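Local atomic coordinates of NAD-dependent L-serine dehydrogenase (Pseudomonas aeruginosa, PDB entry 3OBB), a protein that catalyses the NAD(+)-dependent oxidation of L-serine and methyl-L-serine, with low activity toward beta-hydroxyisobutyrate, and works as a homotetramer. Residues A[5-10]-A[55-60]; A[12-17]-A[125-130]; A[68-73]-A[97-102]; A[137-142]-A[158-163]; A[189-194]-A[289-294]. All coordinates share one frame; numbering follows the deposited sequence.

Contact 1. Residues A[5-10]-A[55-60]; sequences QIAFIG and DAVQGA
In the NAD-binding Rossmann domain, Ala7 of the first strand, 5-9, packs against Ala56 and Val57 at the end of helix 53-57, just before the chain enters strand 62-65. No hydrogen bond joins segments 5-10 and 55-60; the contact rests on small apolar groups. The methyl of Ala7 sits at its middle: its CB lies 3.7 Å from the backbone C of Ala56 and 4.0 Å from the CB of Ala56, and the CB of Ala60 meets it from another direction, also at 4.0 Å. Strand and helix backbone come close here, the CA atoms of Ala7 and Val57 being 5.3 Å apart. Further along, Ile9 turns CG1 anti to its carbonyl carbon (chi1 -66°), and CD1 meets the CG1 branch of Val57 at 3.9 Å, the two side chains crossing at a slant. At the other end the aliphatic part of Gln5 does the touching: CG, anti to the backbone N, lies 3.8 Å from the carbonyl O of Gly59, while the amide bends back at chi2 and its NE2 gives a weak hydrogen bond to Ile6 O. Backbone bonds of Gln5 to Asp61 and of Ala7 to Val62 and Ile64 continue the sheet, and Phe8 points to the other face, against helix 15-24. Such an inner parallel strand, covered by helices on both faces and leading into a glycine-rich turn, is characteristic of the Rossmann fold.

Contact 2. Residues A[12-17]-A[125-130]; sequences GHMGAP and GGTAGA. With ACT (acetate ion), chain B; EDO (1,2-ethanediol), chain E.
His13 and Thr127 cross at about a right angle where the glycine-rich turn of the Rossmann fold, part of the NAD(+) site, meets the start of helix 127-132. Thr127 stands over one face of the imidazole: its CB is 3.9 Å from the ring centroid and 27° off the normal, a CH-pi contact displaced toward the rim. The exact place of the threonine hydroxyl is doubtful, because OG1 is modelled too near the ring. At the ring edge an acetate ion, probably from the crystallisation liquor, accepts a hydrogen bond from His13 ND1 to its OXT at 2.7 Å.

Met14, a selenomethionine, reaches across beside this pair. With CG anti to the carbonyl carbon (chi1 -57°) and further bends at chi2 and chi3, its SE comes to 3.6 Å from the backbone N of Thr127, and its CE lies 4.0 Å from the CB of Ala130. Pro17 meets the same methyl with its ring tip, CG to Ala130 CB 3.6 Å. Leu135 of strand 135-140 touches both Met14 and Ala130. On the turn itself, the backbone N of His13 gives 1,2-ethanediol O2 a nearly straight hydrogen bond of 2.9 Å.

Contact 3. Residues A[68-73]-A[97-102]; sequences PASQHV and STIAPT
Ser70 and Ile99 bring the two backbones nearest, their CA atoms 4.5 Å apart, where the first turn of helix 70-78 faces the loop leading into helix 101-112. One direct hydrogen bond crosses here: the backbone N of Ala100 donates to Ser70 OG at 3.2 Å, with an N-H...O angle of 164°. The hydroxyl is carried there by chi1 of -167°, which sets OG anti to its own backbone N, and it also lies 3.4 Å from CB of Ile99. A water makes a second link, donating to Pro68 O and, at 2.7 Å, to Thr98 O; Pro68 and Thr98 both belong to the NAD(+) site.

The apolar part lies one helical turn on. The side chains of Val73 and Ile99 cross at about a right angle, with Val73 CG1 3.8 Å from Ile99 CD1, while CG2 of Ile99 rests 3.6 Å from Ser70 CA. The other valine methyl, CG2, packs 3.4 Å from OG of Ser97, whose hydroxyl is hydrogen-bonded to Leu67 N and Glu95 OE1.

Helix 168-196 braces the loop, since Gln170 bonds to Ser97 O and Ile99 N and the active-site Lys173 bonds to Thr98 OG1. Ile107 of helix 101-112 packs on Val73 and Ile99, while helix 243-260 touches Ser70, Thr98 and Ala100; the contact thus lies within the Rossmann domain, where helices 168-196 and 243-260 meet it.

Contact 4. Residues A[137-142]-A[158-163]; sequences FMVGGD and RNIFHA
Phe137, Met138 and Val139 pair in parallel with Ile160, Phe161 and His162, and backbone hydrogen bonds carry most of the contact. Phe137 N donates to Asn159 O (2.9 Å), Phe161 N to Phe137 O (3.0 Å), Val139 N to Phe161 O (2.9 Å) and Ala163 N to Val139 O (2.8 Å).

One bond comes from a side chain. With CG anti to the backbone N (chi1 -167°), the His162 ring turns its edge to strand 135-140, and ND1 donates to Val139 O at 3.3 Å. The acceptor lies in the imidazole plane, but the donor stands 47° out of the carbonyl plane. His162 ND1 and Ala163 N thus grip one oxygen from opposite faces of its plane.

Apolar contacts are looser: Ile160 CG2 lies 4.3 Å from Val139 CG2 and 4.4 Å from Phe137 CB, on the sheet face they share with His162.

The strands flank helix 143-156 in a beta-alpha-beta unit, and that helix covers this face through Phe153 and Leu146. On the face of Met138 and Phe161, helix 168-196 brings Ala172 and the active-site Lys173 against Met138, and Ile207 of the second subunit packs on Met138 and Phe161; beyond strand 135-140 the sheet continues into strand 117-124.

Contact 5. Residues A[189-194]-A[289-294]; sequences EAMALG and VVQKLF
Ala192 and Phe294 form the tight part of this contact: CB meets CB at 3.5 Å, and the CA atoms, 6.0 Å apart, are the nearest pair of the two backbones. Phe294 holds CG anti to its carbonyl carbon (chi1 -47°), which lays the ring alongside helix 168-196 with one face over Glu189. The CB of Glu189 stands 3.9 Å from the ring centroid and only 9° off the normal, a CH-pi contact almost over the centre. The opposite face is covered from its own segment by the CB of Leu293, so the ring is sandwiched between aliphatic carbons.

The segments belong to the helical C-terminal domain of the HIBADH-related family, where the short, weakly bonded helix 291-294 packs near the end of the long helix 168-196. Ile185 and Ala188 of that long helix also touch Phe294.

Looser packing is found at Gln291, although it too is buried. No hydrogen bond crosses between the segments here; the amide merely lies against aliphatic carbons, OE1 4.0 Å from Met191 CB and NE2 4.0 Å from Ala192 CB. A bend at chi2 (63°) turns the amide toward the long helix, where NE2 bonds to Ala188 O. The carboxylate of Glu189 leads away from the ring to the second subunit, OE1 accepting from the backbone N of Met266 and OE2 from that of Gly267, both of that neighbouring chain.

Contacts 1 to 4 lie in the NAD-binding domain, contact 5 in the helical domain, its centre about 45 Å from that of contact 1. Contacts 1 and 4 reach the same sheet but differ in chemistry: contact 1 is apolar strand-to-helix packing, contact 4 a ladder of backbone bonds. Contact 2 is the surface contact of the set, meeting small bound molecules, whereas the other four are buried. It touches contact 1 directly, Phe8 CE1 lying 3.6 Å from Gly15 O. Contact 3 mixes a serine bond and a water bridge with apolar packing; contact 5 has no hydrogen bond across it and rests on CH-pi and apolar contacts. Helix 168-196 supplies a segment of contact 5 and borders contacts 3 and 4.

Contact 1. Residues A[5-10]-A[55-60]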
# COMPACT_ATOMS: atom_id res chain seq x y z
N GLN A 5 42.84 9.46 -24.37
CA GLN A 5 42.50 8.05 -24.52
C GLN A 5 41.47 7.60 -23.45
O GLN A 5 41.77 7.59 -22.25
CB GLN A 5 43.75 7.18 -24.45
CG GLN A 5 43.49 5.68 -24.61
CD GLN A 5 43.10 5.30 -26.03
OE1 GLN A 5 43.84 5.52 -26.99
NE2 GLN A 5 41.92 4.72 -26.16
N ILE A 6 40.27 7.24 -23.91
CA ILE A 6 39.20 6.75 -23.04
C ILE A 6 39.07 5.22 -23.14
O ILE A 6 39.13 4.67 -24.23
CB ILE A 6 37.84 7.40 -23.39
CG1 ILE A 6 37.74 8.84 -22.87
CG2 ILE A 6 36.69 6.64 -22.75
CD1 ILE A 6 38.71 9.84 -23.49
N ALA A 7 38.94 4.55 -22.00
CA ALA A 7 38.50 3.16 -22.01
C ALA A 7 37.00 3.14 -21.65
O ALA A 7 36.59 3.78 -20.68
CB ALA A 7 39.31 2.32 -21.05
N PHE A 8 36.18 2.45 -22.45
CA PHE A 8 34.74 2.36 -22.20
C PHE A 8 34.37 0.90 -21.99
O PHE A 8 34.51 0.05 -22.88
CB PHE A 8 33.92 2.99 -23.35
CG PHE A 8 32.58 3.54 -22.94
CD1 PHE A 8 31.52 2.69 -22.61
CD2 PHE A 8 32.36 4.90 -22.91
CE1 PHE A 8 30.28 3.20 -22.23
CE2 PHE A 8 31.10 5.44 -22.56
CZ PHE A 8 30.07 4.59 -22.21
N ILE A 9 33.92 0.60 -20.78
CA ILE A 9 33.55 -0.76 -20.42
C ILE A 9 32.01 -0.83 -20.33
O ILE A 9 31.38 -0.13 -19.53
CB ILE A 9 34.28 -1.23 -19.12
CG1 ILE A 9 35.79 -1.32 -19.37
CG2 ILE A 9 33.79 -2.59 -18.65
CD1 ILE A 9 36.59 -0.25 -18.66
N GLY A 10 31.42 -1.65 -21.19
CA GLY A 10 29.97 -1.85 -21.18
C GLY A 10 29.37 -1.15 -22.38
O GLY A 10 29.28 0.08 -22.41
N ASP A 55 42.65 -4.97 -20.08
CA ASP A 55 43.43 -4.53 -21.25
C ASP A 55 43.11 -3.11 -21.70
O ASP A 55 44.03 -2.36 -22.10
CB ASP A 55 43.27 -5.51 -22.41
CG ASP A 55 44.06 -5.07 -23.66
OD1 ASP A 55 45.32 -5.08 -23.63
OD2 ASP A 55 43.41 -4.72 -24.68
N ALA A 56 41.81 -2.77 -21.63
CA ALA A 56 41.25 -1.50 -22.12
C ALA A 56 41.84 -0.29 -21.41
O ALA A 56 42.40 0.64 -22.06
CB ALA A 56 39.73 -1.51 -21.99
N VAL A 57 41.70 -0.31 -20.06
CA VAL A 57 42.22 0.74 -19.19
C VAL A 57 43.75 0.89 -19.28
O VAL A 57 44.30 1.90 -18.84
CB VAL A 57 41.80 0.52 -17.70
CG1 VAL A 57 40.32 0.08 -17.62
CG2 VAL A 57 42.72 -0.49 -17.00
N GLN A 58 44.44 -0.09 -19.87
CA GLN A 58 45.90 -0.06 -19.92
C GLN A 58 46.55 0.91 -20.93
O GLN A 58 47.66 0.67 -21.38
CB GLN A 58 46.48 -1.48 -20.03
CG GLN A 58 46.33 -2.37 -18.78
CD GLN A 58 47.06 -1.85 -17.53
OE1 GLN A 58 48.19 -2.27 -17.24
NE2 GLN A 58 46.41 -0.95 -16.79
N GLY A 59 45.87 2.00 -21.27
CA GLY A 59 46.55 3.15 -21.90
C GLY A 59 45.86 4.47 -21.59
O GLY A 59 46.33 5.54 -22.02
N ALA A 60 44.79 4.38 -20.80
CA ALA A 60 43.74 5.40 -20.70
C ALA A 60 43.94 6.57 -19.73
O ALA A 60 44.41 6.39 -18.61
CB ALA A 60 42.40 4.73 -20.41

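Contact 2. Residues A[12-17]-A[125-130]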
# COMPACT_ATOMS: atom_id res chain seq x y z
N GLY A 12 26.10 -1.90 -23.73
CA GLY A 12 24.74 -2.35 -23.83
C GLY A 12 23.88 -1.23 -24.40
O GLY A 12 24.38 -0.36 -25.15
N HIS A 13 22.60 -1.29 -24.04
CA HIS A 13 21.56 -0.38 -24.51
C HIS A 13 21.96 1.10 -24.40
O HIS A 13 21.73 1.89 -25.32
CB HIS A 13 20.31 -0.61 -23.62
CG HIS A 13 19.01 -0.38 -24.32
ND1 HIS A 13 17.95 0.27 -23.72
CD2 HIS A 13 18.60 -0.72 -25.58
CE1 HIS A 13 16.93 0.31 -24.57
NE2 HIS A 13 17.30 -0.29 -25.70
N MSE A 14 22.54 1.43 -23.26
CA MSE A 14 22.98 2.77 -22.97
C MSE A 14 24.46 2.97 -23.30
O MSE A 14 24.84 4.02 -23.86
CB MSE A 14 22.69 3.08 -21.51
CG MSE A 14 21.22 2.90 -21.13
SE MSE A 14 20.13 4.26 -21.95
CE MSE A 14 20.69 5.78 -20.86
N GLY A 15 25.29 1.98 -22.96
CA GLY A 15 26.73 2.07 -23.18
C GLY A 15 27.13 2.30 -24.64
O GLY A 15 27.98 3.17 -24.95
N ALA A 16 26.54 1.53 -25.54
CA ALA A 16 26.89 1.68 -26.96
C ALA A 16 26.70 3.11 -27.50
O ALA A 16 27.66 3.70 -27.99
CB ALA A 16 26.14 0.65 -27.84
N PRO A 17 25.49 3.68 -27.40
CA PRO A 17 25.35 5.03 -27.95
C PRO A 17 26.13 6.10 -27.18
O PRO A 17 26.58 7.07 -27.79
CB PRO A 17 23.83 5.32 -27.89
CG PRO A 17 23.29 4.39 -26.88
CD PRO A 17 24.21 3.17 -26.87
N GLY A 125 17.33 9.47 -18.85
CA GLY A 125 17.06 9.71 -20.24
C GLY A 125 16.98 8.38 -20.97
O GLY A 125 17.28 7.29 -20.44
N GLY A 126 16.56 8.42 -22.21
CA GLY A 126 16.36 7.16 -22.85
C GLY A 126 17.57 6.61 -23.56
O GLY A 126 18.59 7.27 -23.70
N THR A 127 17.40 5.38 -24.04
CA THR A 127 18.18 4.86 -25.14
C THR A 127 18.26 5.94 -26.20
O THR A 127 19.28 6.08 -26.89
CB THR A 127 17.49 3.59 -25.66
OG1 THR A 127 18.43 2.53 -25.67
CG2 THR A 127 16.81 3.76 -27.06
N ALA A 128 17.17 6.69 -26.32
CA ALA A 128 17.03 7.88 -27.18
C ALA A 128 17.89 9.06 -26.69
O ALA A 128 18.50 9.77 -27.50
CB ALA A 128 15.53 8.32 -27.21
N GLY A 129 17.90 9.31 -25.38
CA GLY A 129 18.76 10.35 -24.80
C GLY A 129 20.22 9.99 -24.98
O GLY A 129 21.04 10.82 -25.35
N ALA A 130 20.53 8.73 -24.75
CA ALA A 130 21.88 8.25 -24.92
C ALA A 130 22.33 8.47 -26.37
O ALA A 130 23.44 8.97 -26.59
CB ALA A 130 21.99 6.82 -24.54
C ACT B . 17.59 1.75 -20.44
O ACT B . 16.50 2.10 -20.94
OXT ACT B . 18.23 0.86 -21.06
CH3 ACT B . 18.11 2.36 -19.17
C1 EDO E . 21.93 -5.42 -23.45
O1 EDO E . 21.51 -4.76 -24.66
C2 EDO E . 21.41 -4.70 -22.20
O2 EDO E . 21.88 -3.34 -22.10

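Contact 3. Residues A[68-73]-A[97-102]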
# COMPACT_ATOMS: atom_id res chain seq x y z
N PRO A 68 25.04 -3.45 -16.74
CA PRO A 68 23.67 -3.68 -16.27
C PRO A 68 23.47 -4.06 -14.77
O PRO A 68 22.44 -3.67 -14.20
CB PRO A 68 23.16 -4.79 -17.22
CG PRO A 68 24.27 -4.99 -18.24
CD PRO A 68 25.51 -4.56 -17.58
N ALA A 69 24.42 -4.77 -14.14
CA ALA A 69 24.20 -5.23 -12.76
C ALA A 69 25.01 -4.55 -11.64
O ALA A 69 26.22 -4.30 -11.76
CB ALA A 69 24.32 -6.75 -12.67
N SER A 70 24.32 -4.26 -10.53
CA SER A 70 24.88 -3.64 -9.29
C SER A 70 26.05 -4.47 -8.65
O SER A 70 27.06 -3.90 -8.20
CB SER A 70 23.74 -3.33 -8.28
OG SER A 70 24.13 -2.48 -7.18
N GLN A 71 25.92 -5.80 -8.63
CA GLN A 71 27.00 -6.64 -8.10
C GLN A 71 27.83 -7.32 -9.21
O GLN A 71 28.61 -8.23 -8.95
CB GLN A 71 26.51 -7.60 -6.99
CG GLN A 71 25.53 -6.96 -5.96
CD GLN A 71 26.22 -6.16 -4.82
OE1 GLN A 71 26.03 -4.93 -4.70
NE2 GLN A 71 26.99 -6.85 -3.98
N HIS A 72 27.65 -6.86 -10.44
CA HIS A 72 28.63 -7.05 -11.51
C HIS A 72 29.70 -5.98 -11.37
O HIS A 72 30.89 -6.26 -11.39
CB HIS A 72 27.98 -6.90 -12.88
CG HIS A 72 27.94 -8.15 -13.71
ND1 HIS A 72 28.69 -9.27 -13.42
CD2 HIS A 72 27.28 -8.43 -14.87
CE1 HIS A 72 28.47 -10.20 -14.34
NE2 HIS A 72 27.63 -9.71 -15.24
N VAL A 73 29.24 -4.73 -11.27
CA VAL A 73 30.09 -3.54 -11.25
C VAL A 73 31.14 -3.54 -10.12
O VAL A 73 32.31 -3.21 -10.33
CB VAL A 73 29.19 -2.27 -11.16
CG1 VAL A 73 29.91 -1.09 -10.55
CG2 VAL A 73 28.64 -1.89 -12.55
N SER A 97 26.98 3.39 -14.25
CA SER A 97 25.93 2.41 -14.03
C SER A 97 25.03 2.91 -12.92
O SER A 97 25.40 3.81 -12.16
CB SER A 97 26.54 1.08 -13.59
OG SER A 97 27.45 0.64 -14.57
N THR A 98 23.87 2.30 -12.82
CA THR A 98 23.02 2.54 -11.68
C THR A 98 23.18 1.39 -10.71
O THR A 98 22.86 0.23 -11.04
CB THR A 98 21.54 2.70 -12.11
OG1 THR A 98 21.45 3.86 -12.95
CG2 THR A 98 20.64 2.89 -10.89
N ILE A 99 23.70 1.73 -9.53
CA ILE A 99 24.01 0.75 -8.51
C ILE A 99 23.65 1.35 -7.16
O ILE A 99 23.50 2.56 -7.05
CB ILE A 99 25.51 0.33 -8.56
CG1 ILE A 99 26.42 1.51 -8.16
CG2 ILE A 99 25.86 -0.20 -9.95
CD1 ILE A 99 27.94 1.17 -8.15
N ALA A 100 23.49 0.51 -6.15
CA ALA A 100 23.16 0.99 -4.82
C ALA A 100 24.21 2.01 -4.34
O ALA A 100 25.41 1.82 -4.56
CB ALA A 100 23.04 -0.17 -3.85
N PRO A 101 23.76 3.14 -3.77
CA PRO A 101 24.64 4.13 -3.19
C PRO A 101 25.72 3.55 -2.28
O PRO A 101 26.86 4.00 -2.35
CB PRO A 101 23.68 5.03 -2.41
CG PRO A 101 22.48 5.02 -3.22
CD PRO A 101 22.35 3.61 -3.72
N THR A 102 25.35 2.60 -1.42
CA THR A 102 26.30 1.96 -0.51
C THR A 102 27.43 1.39 -1.36
O THR A 102 28.60 1.71 -1.14
CB THR A 102 25.66 0.85 0.38
OG1 THR A 102 24.70 1.43 1.26
CG2 THR A 102 26.72 0.16 1.23
O HOH W 1 21.81 -0.77 -13.36

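Contact 4. Residues A[137-142]-A[158-163]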
# COMPACT_ATOMS: atom_id res chain seq x y z
N PHE A 137 23.19 13.70 -16.33
CA PHE A 137 24.07 13.01 -15.43
C PHE A 137 23.80 13.52 -14.06
O PHE A 137 23.60 14.71 -13.86
CB PHE A 137 25.53 13.26 -15.82
CG PHE A 137 25.94 12.58 -17.08
CD1 PHE A 137 25.76 13.20 -18.32
CD2 PHE A 137 26.50 11.30 -17.04
CE1 PHE A 137 26.17 12.59 -19.49
CE2 PHE A 137 26.91 10.66 -18.21
CZ PHE A 137 26.75 11.31 -19.45
N MSE A 138 23.83 12.60 -13.10
CA MSE A 138 23.69 12.94 -11.68
C MSE A 138 24.95 12.47 -10.97
O MSE A 138 25.23 11.27 -10.87
CB MSE A 138 22.44 12.29 -11.10
CG MSE A 138 21.19 12.71 -11.81
SE MSE A 138 19.64 11.71 -11.20
CE MSE A 138 18.28 12.46 -12.37
N VAL A 139 25.71 13.43 -10.49
CA VAL A 139 27.13 13.19 -10.22
C VAL A 139 27.45 13.34 -8.75
O VAL A 139 27.17 14.39 -8.16
CB VAL A 139 27.96 14.18 -11.05
CG1 VAL A 139 29.44 14.06 -10.75
CG2 VAL A 139 27.69 13.96 -12.53
N GLY A 140 28.02 12.30 -8.15
CA GLY A 140 28.62 12.40 -6.83
C GLY A 140 30.14 12.36 -6.90
O GLY A 140 30.69 11.67 -7.75
N GLY A 141 30.80 13.09 -5.99
CA GLY A 141 32.26 13.17 -5.96
C GLY A 141 32.82 14.57 -5.80
O GLY A 141 32.07 15.53 -5.62
N ASP A 142 34.14 14.69 -5.88
CA ASP A 142 34.85 15.96 -5.70
C ASP A 142 34.60 16.89 -6.88
O ASP A 142 34.61 16.46 -8.03
CB ASP A 142 36.37 15.74 -5.54
CG ASP A 142 36.71 14.90 -4.32
OD1 ASP A 142 37.88 14.45 -4.20
OD2 ASP A 142 35.83 14.69 -3.46
N ARG A 158 23.37 16.44 -21.55
CA ARG A 158 22.96 17.83 -21.57
C ARG A 158 22.90 18.42 -20.17
O ARG A 158 23.71 19.28 -19.85
CB ARG A 158 21.68 18.04 -22.38
CG ARG A 158 21.07 19.45 -22.24
CD ARG A 158 20.33 19.88 -23.51
NE ARG A 158 19.07 19.16 -23.72
CZ ARG A 158 18.49 18.98 -24.90
NH1 ARG A 158 17.35 18.29 -24.99
NH2 ARG A 158 19.05 19.47 -26.01
N ASN A 159 21.96 18.00 -19.33
CA ASN A 159 21.96 18.51 -17.96
C ASN A 159 22.97 17.77 -17.12
O ASN A 159 22.97 16.54 -17.07
CB ASN A 159 20.59 18.40 -17.30
CG ASN A 159 19.61 19.40 -17.85
OD1 ASN A 159 20.00 20.38 -18.48
ND2 ASN A 159 18.32 19.14 -17.62
N ILE A 160 23.83 18.52 -16.43
CA ILE A 160 24.83 17.90 -15.58
C ILE A 160 24.68 18.45 -14.18
O ILE A 160 24.97 19.61 -13.92
CB ILE A 160 26.29 18.02 -16.15
CG1 ILE A 160 26.34 17.49 -17.59
CG2 ILE A 160 27.27 17.24 -15.30
CD1 ILE A 160 27.24 18.25 -18.47
N PHE A 161 24.21 17.59 -13.28
CA PHE A 161 24.01 18.00 -11.92
C PHE A 161 25.06 17.42 -11.01
O PHE A 161 25.35 16.22 -11.10
CB PHE A 161 22.62 17.57 -11.43
CG PHE A 161 21.50 18.19 -12.20
CD1 PHE A 161 20.83 17.46 -13.18
CD2 PHE A 161 21.10 19.50 -11.94
CE1 PHE A 161 19.76 18.01 -13.87
CE2 PHE A 161 20.05 20.07 -12.66
CZ PHE A 161 19.38 19.32 -13.64
N HIS A 162 25.64 18.27 -10.16
CA HIS A 162 26.49 17.82 -9.07
C HIS A 162 25.57 17.59 -7.89
O HIS A 162 25.14 18.54 -7.25
CB HIS A 162 27.53 18.90 -8.73
CG HIS A 162 28.64 18.44 -7.84
ND1 HIS A 162 28.87 17.11 -7.56
CD2 HIS A 162 29.62 19.13 -7.21
CE1 HIS A 162 29.93 17.00 -6.77
NE2 HIS A 162 30.40 18.22 -6.55
N ALA A 163 25.21 16.32 -7.67
CA ALA A 163 24.24 15.96 -6.67
C ALA A 163 24.79 16.05 -5.24
O ALA A 163 24.04 16.28 -4.30
CB ALA A 163 23.71 14.57 -6.96

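Contact 5. Residues A[189-194]-A[289-294]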
# COMPACT_ATOMS: atom_id res chain seq x y z
N GLU A 189 -3.43 4.80 -13.08
CA GLU A 189 -4.62 4.50 -12.29
C GLU A 189 -5.65 5.63 -12.41
O GLU A 189 -6.87 5.37 -12.39
CB GLU A 189 -4.24 4.23 -10.82
CG GLU A 189 -4.35 5.41 -9.90
CD GLU A 189 -3.97 5.05 -8.42
OE1 GLU A 189 -3.53 3.91 -8.16
OE2 GLU A 189 -4.15 5.93 -7.54
N ALA A 190 -5.16 6.87 -12.51
CA ALA A 190 -6.05 8.04 -12.67
C ALA A 190 -6.71 7.99 -14.04
O ALA A 190 -7.92 8.18 -14.14
CB ALA A 190 -5.27 9.33 -12.48
N MSE A 191 -5.95 7.70 -15.09
CA MSE A 191 -6.48 7.59 -16.46
C MSE A 191 -7.58 6.53 -16.54
O MSE A 191 -8.64 6.75 -17.14
CB MSE A 191 -5.36 7.23 -17.47
CG MSE A 191 -4.29 8.34 -17.71
SE MSE A 191 -5.04 9.93 -18.55
CE MSE A 191 -5.74 9.12 -20.20
N ALA A 192 -7.33 5.39 -15.92
CA ALA A 192 -8.26 4.26 -15.95
C ALA A 192 -9.52 4.58 -15.17
O ALA A 192 -10.63 4.30 -15.61
CB ALA A 192 -7.57 3.00 -15.40
N LEU A 193 -9.35 5.23 -14.02
CA LEU A 193 -10.51 5.66 -13.23
C LEU A 193 -11.43 6.63 -14.04
O LEU A 193 -12.66 6.45 -14.12
CB LEU A 193 -10.03 6.28 -11.91
CG LEU A 193 -11.08 6.81 -10.92
CD1 LEU A 193 -12.16 5.73 -10.58
CD2 LEU A 193 -10.42 7.41 -9.66
N GLY A 194 -10.82 7.67 -14.63
CA GLY A 194 -11.57 8.63 -15.44
C GLY A 194 -12.32 7.97 -16.60
O GLY A 194 -13.54 8.17 -16.77
N VAL A 289 3.59 -0.11 -19.20
CA VAL A 289 2.74 -1.32 -19.28
C VAL A 289 1.98 -1.57 -17.97
O VAL A 289 0.95 -2.29 -17.94
CB VAL A 289 3.57 -2.57 -19.70
CG1 VAL A 289 4.37 -3.15 -18.49
CG2 VAL A 289 2.67 -3.62 -20.33
N VAL A 290 2.41 -0.88 -16.91
CA VAL A 290 1.69 -0.90 -15.65
C VAL A 290 0.22 -0.52 -15.89
O VAL A 290 -0.64 -0.94 -15.13
CB VAL A 290 2.41 -0.00 -14.59
CG1 VAL A 290 2.19 1.49 -14.85
CG2 VAL A 290 2.04 -0.39 -13.16
N GLN A 291 -0.05 0.26 -16.96
CA GLN A 291 -1.43 0.58 -17.39
C GLN A 291 -2.35 -0.64 -17.45
O GLN A 291 -3.52 -0.54 -17.12
CB GLN A 291 -1.44 1.32 -18.76
CG GLN A 291 -2.81 1.96 -19.15
CD GLN A 291 -3.24 3.06 -18.18
OE1 GLN A 291 -2.88 4.22 -18.34
NE2 GLN A 291 -4.00 2.70 -17.16
N LYS A 292 -1.81 -1.79 -17.85
CA LYS A 292 -2.58 -3.02 -18.04
C LYS A 292 -3.18 -3.56 -16.73
O LYS A 292 -4.24 -4.24 -16.74
CB LYS A 292 -1.67 -4.08 -18.66
CG LYS A 292 -1.29 -3.81 -20.12
CD LYS A 292 -0.86 -5.13 -20.78
CE LYS A 292 -0.36 -4.92 -22.21
NZ LYS A 292 -1.59 -4.82 -23.06
N LEU A 293 -2.51 -3.31 -15.61
CA LEU A 293 -3.11 -3.63 -14.30
C LEU A 293 -4.51 -3.00 -14.13
O LEU A 293 -5.42 -3.63 -13.57
CB LEU A 293 -2.19 -3.16 -13.17
CG LEU A 293 -0.87 -3.94 -12.99
CD1 LEU A 293 -0.17 -3.44 -11.72
CD2 LEU A 293 -1.14 -5.44 -12.91
N PHE A 294 -4.70 -1.80 -14.68
CA PHE A 294 -5.93 -1.02 -14.45
C PHE A 294 -6.93 -1.01 -15.59
O PHE A 294 -8.11 -0.71 -15.36
CB PHE A 294 -5.57 0.42 -14.10
CG PHE A 294 -4.50 0.52 -13.06
CD1 PHE A 294 -3.21 0.89 -13.42
CD2 PHE A 294 -4.78 0.21 -11.74
CE1 PHE A 294 -2.21 0.98 -12.47
CE2 PHE A 294 -3.78 0.28 -10.78
CZ PHE A 294 -2.49 0.66 -11.15